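Local coordinates for protein N-glycosylase/DNA lyase (Methanocaldococcus jannaschii, PDB 3FHF) that belongs to the Ogg family of DNA glycosylases, in the helix-hairpin-helix superfamily, and is built of helices and connecting loops without strands, at residues 16-21 with 193-198; 53-58 with 94-99; 121-126 with 181-186. All blocks are in the same frame, centred on the assembly; numbering follows the deposited sequence.

Contact 1. Residues 16-21 with 193-198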
loop_
_atom_site.group_PDB
_atom_site.type_symbol
_atom_site.label_atom_id
_atom_site.label_comp_id
_atom_site.label_asym_id
_atom_site.label_seq_id
_atom_site.Cartn_x
_atom_site.Cartn_y
_atom_site.Cartn_z
ATOM N N GLU A 16 19.253 -6.487 -12.260
ATOM C CA GLU A 16 20.479 -6.548 -11.475
ATOM C C GLU A 16 20.123 -6.821 -10.008
ATOM O O GLU A 16 20.764 -7.633 -9.337
ATOM C CB GLU A 16 21.229 -5.225 -11.595
ATOM C CG GLU A 16 22.694 -5.381 -11.935
ATOM C CD GLU A 16 23.258 -4.163 -12.645
ATOM O OE1 GLU A 16 23.316 -3.079 -12.025
ATOM O OE2 GLU A 16 23.639 -4.292 -13.829
ATOM N N LEU A 17 19.086 -6.149 -9.517
ATOM C CA LEU A 17 18.662 -6.338 -8.135
ATOM C C LEU A 17 18.139 -7.758 -7.920
ATOM O O LEU A 17 18.375 -8.369 -6.869
ATOM C CB LEU A 17 17.585 -5.317 -7.771
ATOM C CG LEU A 17 18.033 -3.854 -7.698
ATOM C CD1 LEU A 17 16.827 -2.974 -7.374
ATOM C CD2 LEU A 17 19.117 -3.693 -6.631
ATOM N N LYS A 18 17.430 -8.282 -8.918
ATOM C CA LYS A 18 16.895 -9.637 -8.834
ATOM C C LYS A 18 18.026 -10.659 -8.742
ATOM O O LYS A 18 17.833 -11.765 -8.223
ATOM C CB LYS A 18 16.010 -9.935 -10.046
ATOM C CG LYS A 18 14.635 -9.268 -9.987
ATOM C CD LYS A 18 13.878 -9.428 -11.296
ATOM C CE LYS A 18 13.780 -10.897 -11.711
ATOM N NZ LYS A 18 13.286 -11.034 -13.116
ATOM N N ASN A 19 19.202 -10.285 -9.242
ATOM C CA ASN A 19 20.376 -11.162 -9.196
ATOM C C ASN A 19 21.289 -10.816 -8.024
ATOM O O ASN A 19 22.488 -11.088 -8.060
ATOM C CB ASN A 19 21.178 -11.065 -10.499
ATOM C CG ASN A 19 20.463 -11.711 -11.670
ATOM O OD1 ASN A 19 20.081 -12.880 -11.605
ATOM N ND2 ASN A 19 20.279 -10.955 -12.750
ATOM N N SER A 20 20.719 -10.213 -6.986
ATOM C CA SER A 20 21.488 -9.836 -5.801
ATOM C C SER A 20 20.791 -10.362 -4.549
ATOM O O SER A 20 19.729 -10.975 -4.637
ATOM C CB SER A 20 21.600 -8.318 -5.709
ATOM O OG SER A 20 20.360 -7.738 -5.342
ATOM N N GLU A 21 21.385 -10.118 -3.385
ATOM C CA GLU A 21 20.793 -10.570 -2.126
ATOM C C GLU A 21 19.525 -9.779 -1.822
ATOM O O GLU A 21 18.711 -10.178 -0.988
ATOM C CB GLU A 21 21.803 -10.429 -0.980
ATOM C CG GLU A 21 22.990 -9.526 -1.290
ATOM C CD GLU A 21 24.169 -9.756 -0.348
ATOM O OE1 GLU A 21 24.654 -10.910 -0.260
ATOM O OE2 GLU A 21 24.615 -8.785 0.302
ATOM N N VAL A 193 9.732 -7.325 -16.406
ATOM C CA VAL A 193 10.796 -7.799 -15.523
ATOM C C VAL A 193 10.369 -9.039 -14.745
ATOM O O VAL A 193 11.052 -9.475 -13.821
ATOM C CB VAL A 193 11.261 -6.705 -14.518
ATOM C CG1 VAL A 193 11.954 -5.586 -15.267
ATOM C CG2 VAL A 193 10.080 -6.159 -13.727
ATOM N N ASN A 194 9.228 -9.600 -15.135
ATOM C CA ASN A 194 8.676 -10.791 -14.498
ATOM C C ASN A 194 8.452 -10.655 -12.994
ATOM O O ASN A 194 8.800 -11.545 -12.218
ATOM C CB ASN A 194 9.562 -12.004 -14.786
ATOM C CG ASN A 194 9.418 -12.499 -16.213
ATOM O OD1 ASN A 194 9.828 -11.831 -17.164
ATOM N ND2 ASN A 194 8.821 -13.672 -16.368
ATOM N N LEU A 195 7.860 -9.537 -12.592
ATOM C CA LEU A 195 7.560 -9.288 -11.183
ATOM C C LEU A 195 6.081 -8.948 -11.065
ATOM O O LEU A 195 5.512 -8.336 -11.965
ATOM C CB LEU A 195 8.375 -8.111 -10.640
ATOM C CG LEU A 195 9.890 -8.244 -10.492
ATOM C CD1 LEU A 195 10.464 -6.917 -9.998
ATOM C CD2 LEU A 195 10.223 -9.361 -9.503
ATOM N N LYS A 196 5.460 -9.353 -9.962
ATOM C CA LYS A 196 4.053 -9.050 -9.722
ATOM C C LYS A 196 4.044 -7.606 -9.226
ATOM O O LYS A 196 5.084 -7.094 -8.821
ATOM C CB LYS A 196 3.493 -9.955 -8.628
ATOM C CG LYS A 196 3.640 -11.438 -8.900
ATOM C CD LYS A 196 3.185 -12.253 -7.697
ATOM C CE LYS A 196 3.514 -13.731 -7.875
ATOM N NZ LYS A 196 2.930 -14.269 -9.137
ATOM N N LEU A 197 2.889 -6.953 -9.246
ATOM C CA LEU A 197 2.820 -5.569 -8.773
ATOM C C LEU A 197 3.207 -5.443 -7.304
ATOM O O LEU A 197 3.816 -4.457 -6.908
ATOM C CB LEU A 197 1.419 -4.992 -8.999
ATOM C CG LEU A 197 1.142 -4.608 -10.456
ATOM C CD1 LEU A 197 -0.317 -4.215 -10.619
ATOM C CD2 LEU A 197 2.067 -3.450 -10.858
ATOM N N SER A 198 2.870 -6.442 -6.494
ATOM C CA SER A 198 3.216 -6.406 -5.070
ATOM C C SER A 198 4.739 -6.304 -4.914
ATOM O O SER A 198 5.245 -5.514 -4.111
ATOM C CB SER A 198 2.716 -7.677 -4.374
ATOM O OG SER A 198 3.223 -8.828 -5.026
#

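Contact 2. Residues 53-58 with 94-99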
loop_
_atom_site.group_PDB
_atom_site.type_symbol
_atom_site.label_atom_id
_atom_site.label_comp_id
_atom_site.label_asym_id
_atom_site.label_seq_id
_atom_site.Cartn_x
_atom_site.Cartn_y
_atom_site.Cartn_z
ATOM N N LEU A 53 -3.558 5.162 8.450
ATOM C CA LEU A 53 -2.609 6.096 9.052
ATOM C C LEU A 53 -1.448 6.539 8.155
ATOM O O LEU A 53 -0.837 7.581 8.408
ATOM C CB LEU A 53 -2.024 5.485 10.329
ATOM C CG LEU A 53 -2.979 5.153 11.474
ATOM C CD1 LEU A 53 -2.206 4.421 12.565
ATOM C CD2 LEU A 53 -3.606 6.440 12.025
ATOM N N THR A 54 -1.151 5.755 7.120
ATOM C CA THR A 54 -0.044 6.040 6.202
ATOM C C THR A 54 0.012 7.443 5.591
ATOM O O THR A 54 1.075 8.067 5.570
ATOM C CB THR A 54 -0.014 5.007 5.040
ATOM O OG1 THR A 54 0.313 3.713 5.560
ATOM C CG2 THR A 54 1.021 5.401 3.990
ATOM N N ALA A 55 -1.118 7.927 5.083
ATOM C CA ALA A 55 -1.170 9.249 4.460
ATOM C C ALA A 55 -0.595 10.346 5.352
ATOM O O ALA A 55 -0.994 10.492 6.508
ATOM C CB ALA A 55 -2.608 9.589 4.083
ATOM N N ASN A 56 0.347 11.109 4.804
ATOM C CA ASN A 56 0.987 12.206 5.528
ATOM C C ASN A 56 1.766 11.683 6.724
ATOM O O ASN A 56 1.862 12.356 7.749
ATOM C CB ASN A 56 -0.069 13.204 6.014
ATOM C CG ASN A 56 -0.946 13.715 4.894
ATOM O OD1 ASN A 56 -0.478 14.405 3.985
ATOM N ND2 ASN A 56 -2.230 13.377 4.948
ATOM N N PHE A 57 2.329 10.487 6.594
ATOM C CA PHE A 57 3.074 9.896 7.694
ATOM C C PHE A 57 4.223 9.042 7.166
ATOM O O PHE A 57 4.625 9.167 6.009
ATOM C CB PHE A 57 2.122 9.052 8.549
ATOM C CG PHE A 57 2.539 8.914 9.987
ATOM C CD1 PHE A 57 2.853 10.038 10.747
ATOM C CD2 PHE A 57 2.586 7.663 10.594
ATOM C CE1 PHE A 57 3.207 9.917 12.092
ATOM C CE2 PHE A 57 2.939 7.533 11.939
ATOM C CZ PHE A 57 3.250 8.663 12.687
ATOM N N THR A 58 4.753 8.177 8.022
ATOM C CA THR A 58 5.853 7.303 7.645
ATOM C C THR A 58 5.502 5.847 7.934
ATOM O O THR A 58 4.824 5.551 8.916
ATOM C CB THR A 58 7.135 7.685 8.415
ATOM O OG1 THR A 58 7.660 8.909 7.888
ATOM C CG2 THR A 58 8.185 6.602 8.294
ATOM N N ARG A 94 -7.157 13.539 14.728
ATOM C CA ARG A 94 -8.608 13.661 14.802
ATOM C C ARG A 94 -9.339 12.901 13.690
ATOM O O ARG A 94 -10.178 12.041 13.969
ATOM C CB ARG A 94 -9.001 15.141 14.783
ATOM C CG ARG A 94 -10.486 15.403 14.966
ATOM C CD ARG A 94 -10.744 16.889 15.182
ATOM N NE ARG A 94 -10.123 17.707 14.142
ATOM C CZ ARG A 94 -10.471 17.675 12.858
ATOM N NH1 ARG A 94 -11.443 16.869 12.451
ATOM N NH2 ARG A 94 -9.844 18.449 11.979
ATOM N N LYS A 95 -9.029 13.214 12.435
ATOM C CA LYS A 95 -9.668 12.543 11.302
ATOM C C LYS A 95 -9.406 11.037 11.265
ATOM O O LYS A 95 -10.329 10.244 11.061
ATOM C CB LYS A 95 -9.192 13.144 9.979
ATOM C CG LYS A 95 -9.766 14.503 9.636
ATOM C CD LYS A 95 -9.258 14.944 8.271
ATOM C CE LYS A 95 -9.761 16.323 7.897
ATOM N NZ LYS A 95 -9.228 16.740 6.570
ATOM N N ARG A 96 -8.147 10.645 11.453
ATOM C CA ARG A 96 -7.787 9.233 11.415
ATOM C C ARG A 96 -8.475 8.429 12.514
ATOM O O ARG A 96 -8.891 7.291 12.290
ATOM C CB ARG A 96 -6.265 9.069 11.500
ATOM C CG ARG A 96 -5.501 9.839 10.423
ATOM C CD ARG A 96 -6.032 9.544 9.013
ATOM N NE ARG A 96 -5.552 10.532 8.048
ATOM C CZ ARG A 96 -4.326 10.554 7.535
ATOM N NH1 ARG A 96 -3.441 9.626 7.876
ATOM N NH2 ARG A 96 -3.969 11.531 6.708
ATOM N N ALA A 97 -8.600 9.019 13.698
ATOM C CA ALA A 97 -9.258 8.344 14.813
ATOM C C ALA A 97 -10.724 8.077 14.462
ATOM O O ALA A 97 -11.283 7.035 14.814
ATOM C CB ALA A 97 -9.169 9.203 16.074
ATOM N N GLU A 98 -11.343 9.030 13.776
ATOM C CA GLU A 98 -12.735 8.885 13.374
ATOM C C GLU A 98 -12.885 7.794 12.307
ATOM O O GLU A 98 -13.759 6.933 12.410
ATOM C CB GLU A 98 -13.275 10.216 12.845
ATOM C CG GLU A 98 -14.579 10.081 12.088
ATOM C CD GLU A 98 -15.125 11.412 11.613
ATOM O OE1 GLU A 98 -14.322 12.275 11.194
ATOM O OE2 GLU A 98 -16.361 11.588 11.649
ATOM N N TYR A 99 -12.035 7.832 11.284
ATOM C CA TYR A 99 -12.092 6.828 10.225
ATOM C C TYR A 99 -11.968 5.420 10.803
ATOM O O TYR A 99 -12.728 4.514 10.446
ATOM C CB TYR A 99 -10.965 7.031 9.212
ATOM C CG TYR A 99 -10.992 8.340 8.454
ATOM C CD1 TYR A 99 -12.195 8.985 8.166
ATOM C CD2 TYR A 99 -9.809 8.908 7.979
ATOM C CE1 TYR A 99 -12.216 10.168 7.419
ATOM C CE2 TYR A 99 -9.821 10.086 7.232
ATOM C CZ TYR A 99 -11.027 10.708 6.959
ATOM O OH TYR A 99 -11.032 11.871 6.224
#

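Contact 3. Residues 121-126 with 181-186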
loop_
_atom_site.group_PDB
_atom_site.type_symbol
_atom_site.label_atom_id
_atom_site.label_comp_id
_atom_site.label_asym_id
_atom_site.label_seq_id
_atom_site.Cartn_x
_atom_site.Cartn_y
_atom_site.Cartn_z
ATOM N N VAL A 121 -12.357 -6.551 -7.176
ATOM C CA VAL A 121 -13.709 -6.278 -6.724
ATOM C C VAL A 121 -13.702 -5.925 -5.240
ATOM O O VAL A 121 -14.484 -5.085 -4.784
ATOM C CB VAL A 121 -14.622 -7.502 -6.974
ATOM C CG1 VAL A 121 -15.912 -7.361 -6.208
ATOM C CG2 VAL A 121 -14.910 -7.633 -8.464
ATOM N N ALA A 122 -12.808 -6.557 -4.487
ATOM C CA ALA A 122 -12.712 -6.300 -3.050
ATOM C C ALA A 122 -12.254 -4.850 -2.861
ATOM O O ALA A 122 -12.738 -4.136 -1.978
ATOM C CB ALA A 122 -11.707 -7.258 -2.404
ATOM N N ARG A 123 -11.324 -4.417 -3.708
ATOM C CA ARG A 123 -10.811 -3.049 -3.649
ATOM C C ARG A 123 -11.953 -2.051 -3.811
ATOM O O ARG A 123 -12.011 -1.038 -3.105
ATOM C CB ARG A 123 -9.770 -2.814 -4.746
ATOM C CG ARG A 123 -9.200 -1.391 -4.733
ATOM C CD ARG A 123 -7.910 -1.268 -5.530
ATOM N NE ARG A 123 -8.075 -1.644 -6.926
ATOM C CZ ARG A 123 -7.079 -1.730 -7.799
ATOM N NH1 ARG A 123 -5.832 -1.457 -7.425
ATOM N NH2 ARG A 123 -7.323 -2.114 -9.043
ATOM N N GLU A 124 -12.858 -2.344 -4.743
ATOM C CA GLU A 124 -14.015 -1.484 -4.997
ATOM C C GLU A 124 -14.833 -1.316 -3.720
ATOM O O GLU A 124 -15.311 -0.224 -3.410
ATOM C CB GLU A 124 -14.913 -2.088 -6.089
ATOM C CG GLU A 124 -14.329 -2.096 -7.504
ATOM C CD GLU A 124 -15.245 -2.792 -8.507
ATOM O OE1 GLU A 124 -16.477 -2.652 -8.376
ATOM O OE2 GLU A 124 -14.740 -3.470 -9.431
ATOM N N PHE A 125 -15.014 -2.408 -2.982
ATOM C CA PHE A 125 -15.774 -2.338 -1.741
ATOM C C PHE A 125 -15.063 -1.481 -0.698
ATOM O O PHE A 125 -15.694 -0.675 -0.000
ATOM C CB PHE A 125 -16.013 -3.736 -1.168
ATOM C CG PHE A 125 -16.219 -3.741 0.315
ATOM C CD1 PHE A 125 -15.171 -4.062 1.174
ATOM C CD2 PHE A 125 -17.440 -3.349 0.859
ATOM C CE1 PHE A 125 -15.331 -3.991 2.559
ATOM C CE2 PHE A 125 -17.612 -3.272 2.238
ATOM C CZ PHE A 125 -16.553 -3.593 3.093
ATOM N N LEU A 126 -13.751 -1.662 -0.580
ATOM C CA LEU A 126 -12.971 -0.908 0.396
ATOM C C LEU A 126 -13.066 0.591 0.137
ATOM O O LEU A 126 -13.314 1.381 1.055
ATOM C CB LEU A 126 -11.502 -1.360 0.366
ATOM C CG LEU A 126 -11.245 -2.800 0.835
ATOM C CD1 LEU A 126 -9.810 -3.204 0.492
ATOM C CD2 LEU A 126 -11.495 -2.905 2.339
ATOM N N GLU A 181 -5.871 2.956 -15.024
ATOM C CA GLU A 181 -5.095 3.231 -16.224
ATOM C C GLU A 181 -3.604 3.244 -15.900
ATOM O O GLU A 181 -2.803 2.614 -16.591
ATOM C CB GLU A 181 -5.513 4.578 -16.819
ATOM C CG GLU A 181 -4.737 4.980 -18.057
ATOM C CD GLU A 181 -5.183 6.325 -18.606
ATOM O OE1 GLU A 181 -6.385 6.468 -18.921
ATOM O OE2 GLU A 181 -4.337 7.238 -18.722
ATOM N N ILE A 182 -3.230 3.963 -14.846
ATOM C CA ILE A 182 -1.825 4.039 -14.456
ATOM C C ILE A 182 -1.338 2.704 -13.887
ATOM O O ILE A 182 -0.175 2.344 -14.040
ATOM C CB ILE A 182 -1.604 5.173 -13.437
ATOM C CG1 ILE A 182 -1.827 6.520 -14.134
ATOM C CG2 ILE A 182 -0.203 5.092 -12.850
ATOM C CD1 ILE A 182 -1.642 7.712 -13.248
ATOM N N GLU A 183 -2.232 1.975 -13.232
ATOM C CA GLU A 183 -1.888 0.669 -12.674
ATOM C C GLU A 183 -1.473 -0.291 -13.799
ATOM O O GLU A 183 -0.543 -1.086 -13.645
ATOM C CB GLU A 183 -3.089 0.117 -11.894
ATOM C CG GLU A 183 -2.978 -1.338 -11.473
ATOM C CD GLU A 183 -4.052 -1.734 -10.473
ATOM O OE1 GLU A 183 -3.777 -1.700 -9.250
ATOM O OE2 GLU A 183 -5.177 -2.068 -10.907
ATOM N N ASN A 184 -2.149 -0.202 -14.941
ATOM C CA ASN A 184 -1.834 -1.060 -16.078
ATOM C C ASN A 184 -0.458 -0.812 -16.689
ATOM O O ASN A 184 0.170 -1.735 -17.206
ATOM C CB ASN A 184 -2.920 -0.939 -17.151
ATOM C CG ASN A 184 -3.953 -2.040 -17.045
ATOM O OD1 ASN A 184 -3.630 -3.216 -17.217
ATOM N ND2 ASN A 184 -5.198 -1.671 -16.750
ATOM N N ILE A 185 0.012 0.430 -16.643
ATOM C CA ILE A 185 1.341 0.732 -17.167
ATOM C C ILE A 185 2.354 0.047 -16.232
ATOM O O ILE A 185 3.284 -0.626 -16.671
ATOM C CB ILE A 185 1.603 2.261 -17.178
ATOM C CG1 ILE A 185 0.643 2.946 -18.156
ATOM C CG2 ILE A 185 3.050 2.547 -17.590
ATOM C CD1 ILE A 185 0.656 4.456 -18.062
ATOM N N LEU A 186 2.148 0.210 -14.931
ATOM C CA LEU A 186 3.035 -0.399 -13.949
ATOM C C LEU A 186 2.994 -1.908 -14.084
ATOM O O LEU A 186 4.013 -2.577 -13.931
ATOM C CB LEU A 186 2.626 0.014 -12.532
ATOM C CG LEU A 186 2.829 1.501 -12.207
ATOM C CD1 LEU A 186 2.195 1.842 -10.874
ATOM C CD2 LEU A 186 4.316 1.812 -12.183
#

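Contact 1. Residues 16-21 with 193-198
Lys18, near the end of helix 5-18, faces Val193 in the turn that follows helix 176-192, with their CA atoms 9.2 Å apart. That gap is too wide for the backbones to meet, and the long chain of Lys18 bridges it. The chain leaves the helix with CG anti to the carbonyl carbon, then runs extended until it bends at chi3 (54°). This bend turns the end of the chain to the Val193 carbonyl. Lys18 NZ donates a hydrogen bond of 2.8 Å to Val193 O. The nitrogen sits 34° out of the carbonyl plane, so the approach is tilted. On the way, Lys18 CD passes Leu195 CD2 at 4.1 Å, and the two chains slide by in opposite directions. Glu15 forms a salt bridge with the same nitrogen, so the charge is held by a carboxylate and a carbonyl together.

The acceptor carbonyl belongs to the residue just before Asn194, at the end of helix 176-192. Asn194 has positive phi and is the C-prime residue of a Schellman motif that ends this helix. On the other segment, the turn after Lys18 is tied by Ser20. Its OG donates to Leu17 O over 2.6 Å, and Ser20 N reaches the same oxygen. Ser20 OG also caps the backbone N of Ile22, in the turn that leads into helix 22-34.

Nonpolar groups fill in around the polar bond. Val193 packs on Ile11 and Ile14 of helix 5-18, and Leu195 packs on Ile14. Helix 197-209 also packs here: Tyr203 touches both Lys18 and Leu195, while Leu17 rests on Tyr206 and Leu207. The N-terminal helix is thus joined to the turn between helices 176-192 and 197-209.

Contact 2. Residues 53-58 with 94-99
Arg96 and Ala55 make a side-chain to backbone contact, in which a guanidinium reaches from helix 93-103 to the turn that follows helix 41-54. The turn is a type II beta turn from Thr54 to Phe57, with Ala55 and Asn56 at its two central positions. The carbonyl of Ala55, within the central peptide of this turn, is the group that Arg96 takes. Both terminal nitrogens meet that one oxygen. The bond from Arg96 NH1 to Ala55 O is 2.9 Å long and lies in the carbonyl plane, on a lone pair. The second, from Arg96 NH2 to Ala55 O, is 3.2 Å long, and its donor stands above the carbonyl plane, 58° out of it. It is also more bent, with an N-H...acceptor angle of 141°. The oxygen lies almost in the guanidinium plane, at the NH1/NH2 end.

The chain of Arg96 bends at chi2 (-52°), which brings its end over to the turn. Near its root, Arg96 CB packs on Leu53 CD2 at 3.8 Å. The Leu53 side chain starts out pointing away from helix 93-103, but its end comes back to make this touch. Ala55 CB lies 3.5 Å from Arg96 NH2, so the turn offers a methyl as well as an oxygen.

His90 serves the same corner. His90 NE2 is hydrogen-bonded to Leu53 O, its ring stacks with Phe57, and it touches Arg96. Leu53 and Phe57 also pack on Ile65 of helix 59-69.

The two hydrogen bonds share one oxygen. They hold the NH1/NH2 end of the group at the carbonyl, but do not by themselves fix its rotation about the line to that oxygen. They place its positive charge against the Ala55 carbonyl, which it would probably polarise.

Contact 3. Residues 121-126 with 181-186
Arg123 of helix 119-129 spans the gap to Glu183 of helix 176-192, where the nearest CA atoms of the two segments are 13.2 Å apart. Its CB points toward the other helix. CG lies anti to the backbone N and sends the chain straight out. On its way the side chain runs beside Tyr135, Ala138 and Leu142 of helix 135-144 and beside Val150. A bend at chi3 turns the last section. CZ then comes 3.6 Å from Glu183 OE1. At the tip, Arg123 NH1 donates to Glu183 OE1 over 2.8 Å, and Arg123 NH2 donates to Glu183 OE2, also over 2.8 Å. Both hydrogen bonds are nearly straight, at 178° and 173°.

This is an end-on, two-bond salt bridge. Glu183 arrives from the opposite direction on a chain extended beyond CG. The guanidinium and carboxylate planes are 20° apart, so the groups meet edge to edge and nearly flat. OE2 uses its syn lone pair. OE1 is met on its syn side too, slightly out of the carboxylate plane.

Each side has further support. Arg123 NH1 also bonds to Ser139 OG in helix 135-144, and Glu183 OE1 accepts from Ala151 N. A long, weak ion pair joins Glu183 OE2 to Arg187. Helices 119-129 and 135-144 are consistent with the two arms of the helix-hairpin-helix motif of this superfamily.

Both residues are buried, so the pair brings opposite charges together away from water. The paired bonds hold the two flat groups against rotation. The proximity of each charge would probably keep Arg123 protonated and Glu183 ionised, and Ala151 N adds a further donor for the carboxylate.

Overall arrangement
Contacts 1 and 3 touch directly: Leu197 CD2 packs 3.7 Å from Leu186 C, and Leu197 CD1 lies 4.0 Å from Glu183 CG. Helices 176-192 and 197-209, which follow each other in the chain, carry this link. Contact 2 stands apart. Its centre is 31 Å from that of contact 1, across the chain's centre, and 22 Å from that of contact 3, with nearest atoms about 10 Å apart. Along the chain, contacts 2 and 3 follow in series inside the loop closed by contact 1. Helix 135-144 bridges contacts 2 and 3: Thr54 touches its Lys136 and His140, while Arg123 bonds to its Ser139.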